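Local coordinates for protein TsrD (Streptomyces laurentii, PDB 5X7L) that is a small two-chain protein of the SnoaL-like polyketide cyclase family, with the alpha+beta fold of the NTF2 clan, at residues R26-D29 and H30-H33; Y36-N40 and P41-R45; R55-A58 and S59-D63. All coordinates share one frame; numbering follows the deposited sequence.

Interaction 1 (R26-D29 and H30-H33); sequences RHLD and HCLH
L28 O is the polar hub of this turn, taking the amide hydrogens of both C31 and L32. The bond from L32 N is the shorter, L28 O to L32 N being 2.8 Å, and it lies in the carbonyl plane. C31 N instead comes from above that plane, with 3.1 Å to L28 O. One step earlier H30 N reaches H27 O, again above the carbonyl plane, at 3.1 Å. A water closes the outer side, giving one hydrogen to D29 O and the other to L32 O, each 2.8 Å from its oxygen. The carboxylate of D29 looks elsewhere, to a salt bridge with R51.

The imidazole of H30 turns back beside the preceding residues, with CG beside its own backbone N (chi1 -57°). This brings CD2 to 3.4 Å from R26 O, which sits at the ring edge, and the ring stacks on H15. On the buried side L28 and L32 run side by side in the same direction, L28 CD2 meeting L32 CD1 at 3.8 Å, and both rest on M50 of helix 47-60. C31 SG touches L28 CD2 more loosely, at 4.1 Å; C31 also touches F16 of helix 6-22.

Together these make a turn of helical phi/psi leading into the short, weakly bonded strand 32-33, with C31 and H33 bonding to F117 of the antiparallel sheet in this SnoaL-like fold.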
loop_
_atom_site.group_PDB
_atom_site.type_symbol
_atom_site.label_atom_id
_atom_site.label_comp_id
_atom_site.label_asym_id
_atom_site.label_seq_id
_atom_site.Cartn_x
_atom_site.Cartn_y
_atom_site.Cartn_z
ATOM N N ARG B 26 -5.894 10.942 -22.276
ATOM C CA ARG B 26 -5.551 12.365 -22.341
ATOM C C ARG B 26 -5.529 13.038 -20.965
ATOM O O ARG B 26 -4.778 13.991 -20.752
ATOM C CB ARG B 26 -6.497 13.114 -23.279
ATOM C CG ARG B 26 -6.357 12.699 -24.736
ATOM C CD ARG B 26 -7.395 13.370 -25.611
ATOM N NE ARG B 26 -8.742 12.963 -25.228
ATOM C CZ ARG B 26 -9.850 13.316 -25.869
ATOM N NH1 ARG B 26 -9.789 14.092 -26.946
ATOM N NH2 ARG B 26 -11.024 12.885 -25.427
ATOM N N HIS B 27 -6.331 12.544 -20.028
ATOM C CA HIS B 27 -6.280 13.071 -18.668
ATOM C C HIS B 27 -4.890 12.941 -18.041
ATOM O O HIS B 27 -4.512 13.753 -17.191
ATOM C CB HIS B 27 -7.304 12.372 -17.784
ATOM C CG HIS B 27 -8.689 12.899 -17.951
ATOM N ND1 HIS B 27 -9.054 14.157 -17.526
ATOM C CD2 HIS B 27 -9.798 12.345 -18.490
ATOM C CE1 HIS B 27 -10.330 14.359 -17.799
ATOM N NE2 HIS B 27 -10.806 13.273 -18.384
ATOM N N LEU B 28 -4.131 11.926 -18.449
ATOM C CA LEU B 28 -2.781 11.731 -17.923
ATOM C C LEU B 28 -1.839 12.871 -18.292
ATOM O O LEU B 28 -0.861 13.118 -17.592
ATOM C CB LEU B 28 -2.187 10.408 -18.406
ATOM C CG LEU B 28 -2.941 9.153 -17.969
ATOM C CD1 LEU B 28 -2.213 7.923 -18.480
ATOM C CD2 LEU B 28 -3.103 9.093 -16.454
ATOM N N ASP B 29 -2.120 13.570 -19.383
ATOM C CA ASP B 29 -1.260 14.679 -19.780
ATOM C C ASP B 29 -1.312 15.813 -18.766
ATOM O O ASP B 29 -0.409 16.646 -18.712
ATOM C CB ASP B 29 -1.642 15.175 -21.170
ATOM C CG ASP B 29 -1.386 14.132 -22.228
ATOM O OD1 ASP B 29 -0.249 13.612 -22.274
ATOM O OD2 ASP B 29 -2.317 13.802 -22.990
ATOM N N HIS B 30 -2.364 15.831 -17.955
ATOM C CA HIS B 30 -2.550 16.876 -16.961
ATOM C C HIS B 30 -2.121 16.467 -15.560
ATOM O O HIS B 30 -2.229 17.264 -14.634
ATOM C CB HIS B 30 -4.009 17.323 -16.968
ATOM C CG HIS B 30 -4.462 17.793 -18.310
ATOM N ND1 HIS B 30 -4.316 19.099 -18.726
ATOM C CD2 HIS B 30 -4.999 17.122 -19.356
ATOM C CE1 HIS B 30 -4.773 19.217 -19.960
ATOM N NE2 HIS B 30 -5.188 18.032 -20.368
ATOM N N CYS B 31 -1.624 15.243 -15.399
ATOM C CA CYS B 31 -1.122 14.821 -14.088
ATOM C C CYS B 31 0.193 14.044 -14.094
ATOM O O CYS B 31 0.840 13.976 -13.054
ATOM C CB CYS B 31 -2.183 14.015 -13.331
ATOM S SG CYS B 31 -2.715 12.496 -14.142
ATOM N N LEU B 32 0.583 13.462 -15.231
ATOM C CA LEU B 32 1.828 12.695 -15.305
ATOM C C LEU B 32 2.897 13.397 -16.124
ATOM O O LEU B 32 2.617 14.002 -17.158
ATOM C CB LEU B 32 1.596 11.309 -15.903
ATOM C CG LEU B 32 0.541 10.410 -15.255
ATOM C CD1 LEU B 32 0.647 9.014 -15.833
ATOM C CD2 LEU B 32 0.653 10.364 -13.739
ATOM N N HIS B 33 4.131 13.277 -15.652
ATOM C CA HIS B 33 5.294 13.798 -16.351
ATOM C C HIS B 33 5.483 13.070 -17.685
ATOM O O HIS B 33 5.348 11.848 -17.738
ATOM C CB HIS B 33 6.530 13.604 -15.476
ATOM C CG HIS B 33 7.651 14.539 -15.793
ATOM N ND1 HIS B 33 8.439 14.403 -16.913
ATOM C CD2 HIS B 33 8.124 15.618 -15.129
ATOM C CE1 HIS B 33 9.346 15.362 -16.931
ATOM N NE2 HIS B 33 9.177 16.112 -15.857
HETATM O O HOH W 1 2.203 15.795 -19.205
#

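Interaction 2 (Y36-N40 and P41-R45)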
loop_
_atom_site.group_PDB
_atom_site.type_symbol
_atom_site.label_atom_id
_atom_site.label_comp_id
_atom_site.label_asym_id
_atom_site.label_seq_id
_atom_site.Cartn_x
_atom_site.Cartn_y
_atom_site.Cartn_z
ATOM N N TYR B 36 7.725 10.099 -17.376
ATOM C CA TYR B 36 7.311 9.232 -16.277
ATOM C C TYR B 36 8.182 7.985 -16.171
ATOM O O TYR B 36 8.528 7.377 -17.184
ATOM C CB TYR B 36 5.852 8.806 -16.458
ATOM C CG TYR B 36 5.239 8.317 -15.175
ATOM C CD1 TYR B 36 4.705 9.217 -14.265
ATOM C CD2 TYR B 36 5.218 6.964 -14.851
ATOM C CE1 TYR B 36 4.162 8.791 -13.070
ATOM C CE2 TYR B 36 4.668 6.527 -13.656
ATOM C CZ TYR B 36 4.142 7.450 -12.771
ATOM O OH TYR B 36 3.593 7.046 -11.579
ATOM N N ARG B 37 8.513 7.604 -14.941
ATOM C CA ARG B 37 9.386 6.461 -14.700
ATOM C C ARG B 37 8.630 5.357 -13.969
ATOM O O ARG B 37 8.625 5.306 -12.742
ATOM C CB ARG B 37 10.613 6.892 -13.886
ATOM C CG ARG B 37 11.408 8.034 -14.507
ATOM C CD ARG B 37 12.624 8.413 -13.671
ATOM N NE ARG B 37 12.269 8.916 -12.343
ATOM C CZ ARG B 37 12.027 10.192 -12.043
ATOM N NH1 ARG B 37 12.082 11.137 -12.975
ATOM N NH2 ARG B 37 11.723 10.529 -10.796
ATOM N N HIS B 38 7.982 4.475 -14.722
ATOM C CA HIS B 38 7.282 3.347 -14.116
ATOM C C HIS B 38 8.309 2.407 -13.470
ATOM O O HIS B 38 9.341 2.112 -14.078
ATOM C CB HIS B 38 6.455 2.599 -15.161
ATOM C CG HIS B 38 5.420 1.694 -14.574
ATOM N ND1 HIS B 38 5.739 0.543 -13.890
ATOM C CD2 HIS B 38 4.068 1.769 -14.575
ATOM C CE1 HIS B 38 4.632 -0.052 -13.487
ATOM N NE2 HIS B 38 3.602 0.671 -13.891
ATOM N N PRO B 39 8.043 1.936 -12.236
ATOM C CA PRO B 39 9.017 1.074 -11.547
ATOM C C PRO B 39 9.241 -0.305 -12.182
ATOM O O PRO B 39 10.246 -0.948 -11.888
ATOM C CB PRO B 39 8.416 0.919 -10.144
ATOM C CG PRO B 39 6.963 1.198 -10.313
ATOM C CD PRO B 39 6.898 2.261 -11.368
ATOM N N ASN B 40 8.315 -0.753 -13.020
ATOM C CA ASN B 40 8.447 -2.014 -13.741
ATOM C C ASN B 40 9.157 -1.767 -15.070
ATOM O O ASN B 40 8.606 -1.093 -15.936
ATOM C CB ASN B 40 7.064 -2.632 -13.980
ATOM C CG ASN B 40 7.130 -4.004 -14.631
ATOM O OD1 ASN B 40 8.181 -4.443 -15.092
ATOM N ND2 ASN B 40 5.993 -4.688 -14.670
ATOM N N PRO B 41 10.376 -2.314 -15.247
ATOM C CA PRO B 41 11.097 -2.025 -16.495
ATOM C C PRO B 41 10.456 -2.631 -17.749
ATOM O O PRO B 41 10.821 -2.247 -18.861
ATOM C CB PRO B 41 12.480 -2.634 -16.249
ATOM C CG PRO B 41 12.237 -3.726 -15.267
ATOM C CD PRO B 41 11.138 -3.224 -14.372
ATOM N N ALA B 42 9.520 -3.561 -17.578
ATOM C CA ALA B 42 8.775 -4.112 -18.711
ATOM C C ALA B 42 7.807 -3.085 -19.305
ATOM O O ALA B 42 7.367 -3.228 -20.447
ATOM C CB ALA B 42 8.023 -5.365 -18.294
ATOM N N VAL B 43 7.476 -2.060 -18.523
ATOM C CA VAL B 43 6.611 -0.978 -18.977
ATOM C C VAL B 43 7.444 0.034 -19.760
ATOM O O VAL B 43 8.559 0.370 -19.359
ATOM C CB VAL B 43 5.907 -0.297 -17.780
ATOM C CG1 VAL B 43 5.155 0.953 -18.212
ATOM C CG2 VAL B 43 4.961 -1.279 -17.107
ATOM N N GLU B 44 6.903 0.510 -20.877
ATOM C CA GLU B 44 7.597 1.492 -21.705
ATOM C C GLU B 44 7.967 2.740 -20.906
ATOM O O GLU B 44 7.194 3.197 -20.068
ATOM C CB GLU B 44 6.725 1.877 -22.902
ATOM C CG GLU B 44 7.408 2.813 -23.886
ATOM C CD GLU B 44 6.664 2.933 -25.201
ATOM O OE1 GLU B 44 5.488 2.515 -25.271
ATOM O OE2 GLU B 44 7.260 3.445 -26.171
ATOM N N ARG B 45 9.155 3.283 -21.167
ATOM C CA ARG B 45 9.594 4.510 -20.505
ATOM C C ARG B 45 8.728 5.697 -20.903
ATOM O O ARG B 45 8.232 5.776 -22.030
ATOM C CB ARG B 45 11.057 4.827 -20.831
ATOM C CG ARG B 45 12.074 3.820 -20.313
ATOM C CD ARG B 45 11.990 3.652 -18.804
ATOM N NE ARG B 45 11.041 2.605 -18.428
ATOM C CZ ARG B 45 10.537 2.440 -17.209
ATOM N NH1 ARG B 45 10.873 3.264 -16.221
ATOM N NH2 ARG B 45 9.683 1.449 -16.981
HETATM O O HOH W 2 7.268 4.658 -17.610
#
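N40 to V43 form a type I beta turn, closed by V43 N bonding to N40 O at 3.0 Å. The chain enters from the short strand 36-37 and comes back beside it, so that the CA atoms of R37 and R45 lie 6.1 Å apart. Between the two arms a water takes the N-H of H38, 3.0 Å from H38 N, and lies within hydrogen-bonding distance of Y36 O and E44 O.

R45 is the clasp. Its chain is bent at both chi2 and chi3, which folds the guanidinium back across the loop. NH1 and NH2 then grip one atom end-on, H38 O, which lies 2.9 Å from R45 NH1 and almost exactly in the guanidinium plane. NH2 also gives a hydrogen to V43 O at 2.8 Å. The water sits over one face of the guanidinium.

The side chain of N40 adds an Asx turn: CG points away from the backbone N, chi1 -175°, and OD1 accepts A42 N from above the amide carbonyl plane at 3.0 Å. The N-H of N40 goes to H38 ND1, in the plane of that ring. V43 stands almost squarely over the same imidazole, its CG2 3.8 Å from the ring centroid and 8° off the normal, a CH-pi contact. The ring of H120 meets H38 edge-to-face.

Because H38 ND1 accepts the N40 N-H, the rotation of the imidazole is fixed. R45 meanwhile spends its charge on backbone carbonyls of the loop, where two N-H groups on one oxygen would probably polarise the C=O of H38 and hold the two arms of this surface loop together.

Interaction 3 (R55-A58 and S59-D63); sequences RRWA and STVED
S59 and T60 both turn their hydroxyls back on R56 O, making that carbonyl the main acceptor at the end of helix 47-60. Each oxygen lies between its own backbone N and carbonyl carbon, chi1 66° in S59 and 61° in T60, and in that rotamer it bends round to the previous helical turn. S59 OG is 2.8 Å from R56 O, tilted from the carbonyl plane; T60 OG1 is 3.0 Å away and stands above it. S59 N adds a third bond from above the same plane, and T60 N a weak fourth.

W57 O is the next acceptor along. V61 N reaches it at 3.0 Å, close to the direction in which the carbonyl points, while T60 N approaches from the same face at 3.3 Å and much more steeply. These crowded bonds mark a helix running out: V61 is the first residue past helical angles, and it starts strand 61-74, an outer strand, within this chain, of the four-stranded antiparallel sheet in this NTF2-like alpha+beta fold.

A water extends the polar network to the R56 side chain. It donates to T60 OG1 at 2.8 Å and accepts from R56 NH1, lying at the edge of the guanidinium in its plane. R56 NH1 is also over one face of the W57 indole, 3.4 Å above the ring plane and offset toward its rim.

Apolar packing falls to W57 and V61, whose side chains lie alongside and point the same way. V61 CG2 abuts the indole edge, 3.7 Å from W57 CE3; F84 meets the indole edge-to-face, and I92 packs against both W57 and V61.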
loop_
_atom_site.group_PDB
_atom_site.type_symbol
_atom_site.label_atom_id
_atom_site.label_comp_id
_atom_site.label_asym_id
_atom_site.label_seq_id
_atom_site.Cartn_x
_atom_site.Cartn_y
_atom_site.Cartn_z
ATOM N N ARG B 55 -5.304 1.959 -21.675
ATOM C CA ARG B 55 -5.899 1.212 -22.778
ATOM C C ARG B 55 -6.148 -0.243 -22.392
ATOM O O ARG B 55 -7.182 -0.811 -22.741
ATOM C CB ARG B 55 -5.015 1.284 -24.023
ATOM C CG ARG B 55 -4.865 2.687 -24.584
ATOM C CD ARG B 55 -4.308 2.663 -25.997
ATOM N NE ARG B 55 -3.002 2.010 -26.059
ATOM C CZ ARG B 55 -1.840 2.613 -25.818
ATOM N NH1 ARG B 55 -1.799 3.900 -25.490
ATOM N NH2 ARG B 55 -0.710 1.922 -25.900
ATOM N N ARG B 56 -5.207 -0.836 -21.663
ATOM C CA ARG B 56 -5.343 -2.225 -21.228
ATOM C C ARG B 56 -6.526 -2.405 -20.281
ATOM O O ARG B 56 -7.328 -3.325 -20.453
ATOM C CB ARG B 56 -4.055 -2.715 -20.558
ATOM C CG ARG B 56 -4.167 -4.106 -19.951
ATOM C CD ARG B 56 -2.823 -4.618 -19.451
ATOM N NE ARG B 56 -2.196 -3.703 -18.498
ATOM C CZ ARG B 56 -2.521 -3.601 -17.210
ATOM N NH1 ARG B 56 -3.484 -4.357 -16.690
ATOM N NH2 ARG B 56 -1.878 -2.733 -16.437
ATOM N N TRP B 57 -6.634 -1.538 -19.280
ATOM C CA TRP B 57 -7.745 -1.629 -18.335
ATOM C C TRP B 57 -9.089 -1.414 -19.026
ATOM O O TRP B 57 -10.070 -2.082 -18.703
ATOM C CB TRP B 57 -7.593 -0.620 -17.201
ATOM C CG TRP B 57 -6.489 -0.922 -16.238
ATOM C CD1 TRP B 57 -5.421 -0.128 -15.952
ATOM C CD2 TRP B 57 -6.351 -2.091 -15.417
ATOM N NE1 TRP B 57 -4.621 -0.726 -15.010
ATOM C CE2 TRP B 57 -5.170 -1.934 -14.665
ATOM C CE3 TRP B 57 -7.107 -3.257 -15.250
ATOM C CZ2 TRP B 57 -4.728 -2.896 -13.755
ATOM C CZ3 TRP B 57 -6.667 -4.214 -14.345
ATOM C CH2 TRP B 57 -5.486 -4.027 -13.610
ATOM N N ALA B 58 -9.124 -0.487 -19.981
ATOM C CA ALA B 58 -10.348 -0.191 -20.727
ATOM C C ALA B 58 -10.846 -1.401 -21.515
ATOM O O ALA B 58 -12.042 -1.521 -21.786
ATOM C CB ALA B 58 -10.127 0.991 -21.662
ATOM N N SER B 59 -9.927 -2.296 -21.874
ATOM C CA SER B 59 -10.271 -3.484 -22.651
ATOM C C SER B 59 -10.522 -4.731 -21.796
ATOM O O SER B 59 -11.214 -5.648 -22.240
ATOM C CB SER B 59 -9.170 -3.779 -23.673
ATOM O OG SER B 59 -7.958 -4.138 -23.034
ATOM N N THR B 60 -9.974 -4.769 -20.583
ATOM C CA THR B 60 -10.054 -5.977 -19.754
ATOM C C THR B 60 -11.018 -5.867 -18.569
ATOM O O THR B 60 -11.297 -6.867 -17.905
ATOM C CB THR B 60 -8.665 -6.372 -19.221
ATOM O OG1 THR B 60 -8.142 -5.312 -18.411
ATOM C CG2 THR B 60 -7.709 -6.656 -20.375
ATOM N N VAL B 61 -11.512 -4.660 -18.305
ATOM C CA VAL B 61 -12.437 -4.423 -17.204
ATOM C C VAL B 61 -13.663 -3.672 -17.710
ATOM O O VAL B 61 -13.540 -2.659 -18.397
ATOM C CB VAL B 61 -11.776 -3.613 -16.072
ATOM C CG1 VAL B 61 -12.777 -3.308 -14.960
ATOM C CG2 VAL B 61 -10.580 -4.367 -15.513
ATOM N N GLU B 62 -14.843 -4.186 -17.383
ATOM C CA GLU B 62 -16.091 -3.468 -17.621
ATOM C C GLU B 62 -16.552 -2.814 -16.324
ATOM O O GLU B 62 -16.250 -3.305 -15.238
ATOM C CB GLU B 62 -17.162 -4.409 -18.170
ATOM C CG GLU B 62 -16.921 -4.772 -19.630
ATOM C CD GLU B 62 -17.904 -5.790 -20.183
ATOM O OE1 GLU B 62 -18.789 -6.256 -19.437
ATOM O OE2 GLU B 62 -17.782 -6.133 -21.377
ATOM N N ASP B 63 -17.283 -1.707 -16.445
ATOM C CA ASP B 63 -17.772 -0.959 -15.285
ATOM C C ASP B 63 -16.630 -0.596 -14.336
ATOM O O ASP B 63 -16.767 -0.682 -13.118
ATOM C CB ASP B 63 -18.852 -1.757 -14.539
ATOM C CG ASP B 63 -19.540 -0.942 -13.458
ATOM O OD1 ASP B 63 -19.781 0.264 -13.680
ATOM O OD2 ASP B 63 -19.825 -1.498 -12.379
HETATM O O HOH W 3 -5.554 -6.088 -17.532
#

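From the N terminus the three contacts come in series, none nested in or crossing another. Interaction 1 closes the turn between helix 6-22 and strand 32-33. Interaction 2 follows a little further along the chain and closes the loop that leads from strand 36-37 to helix 47-60; the centres of interactions 1 and 2 are about 16 Å apart. Interaction 3 lies at the far end of that helix and carries it into strand 61-74, without touching either of the others. M50 of helix 47-60 is common ground for interactions 1 and 2. Both also bond through their backbones to strand 116-124, interaction 1 at F117 and interaction 2 at A118.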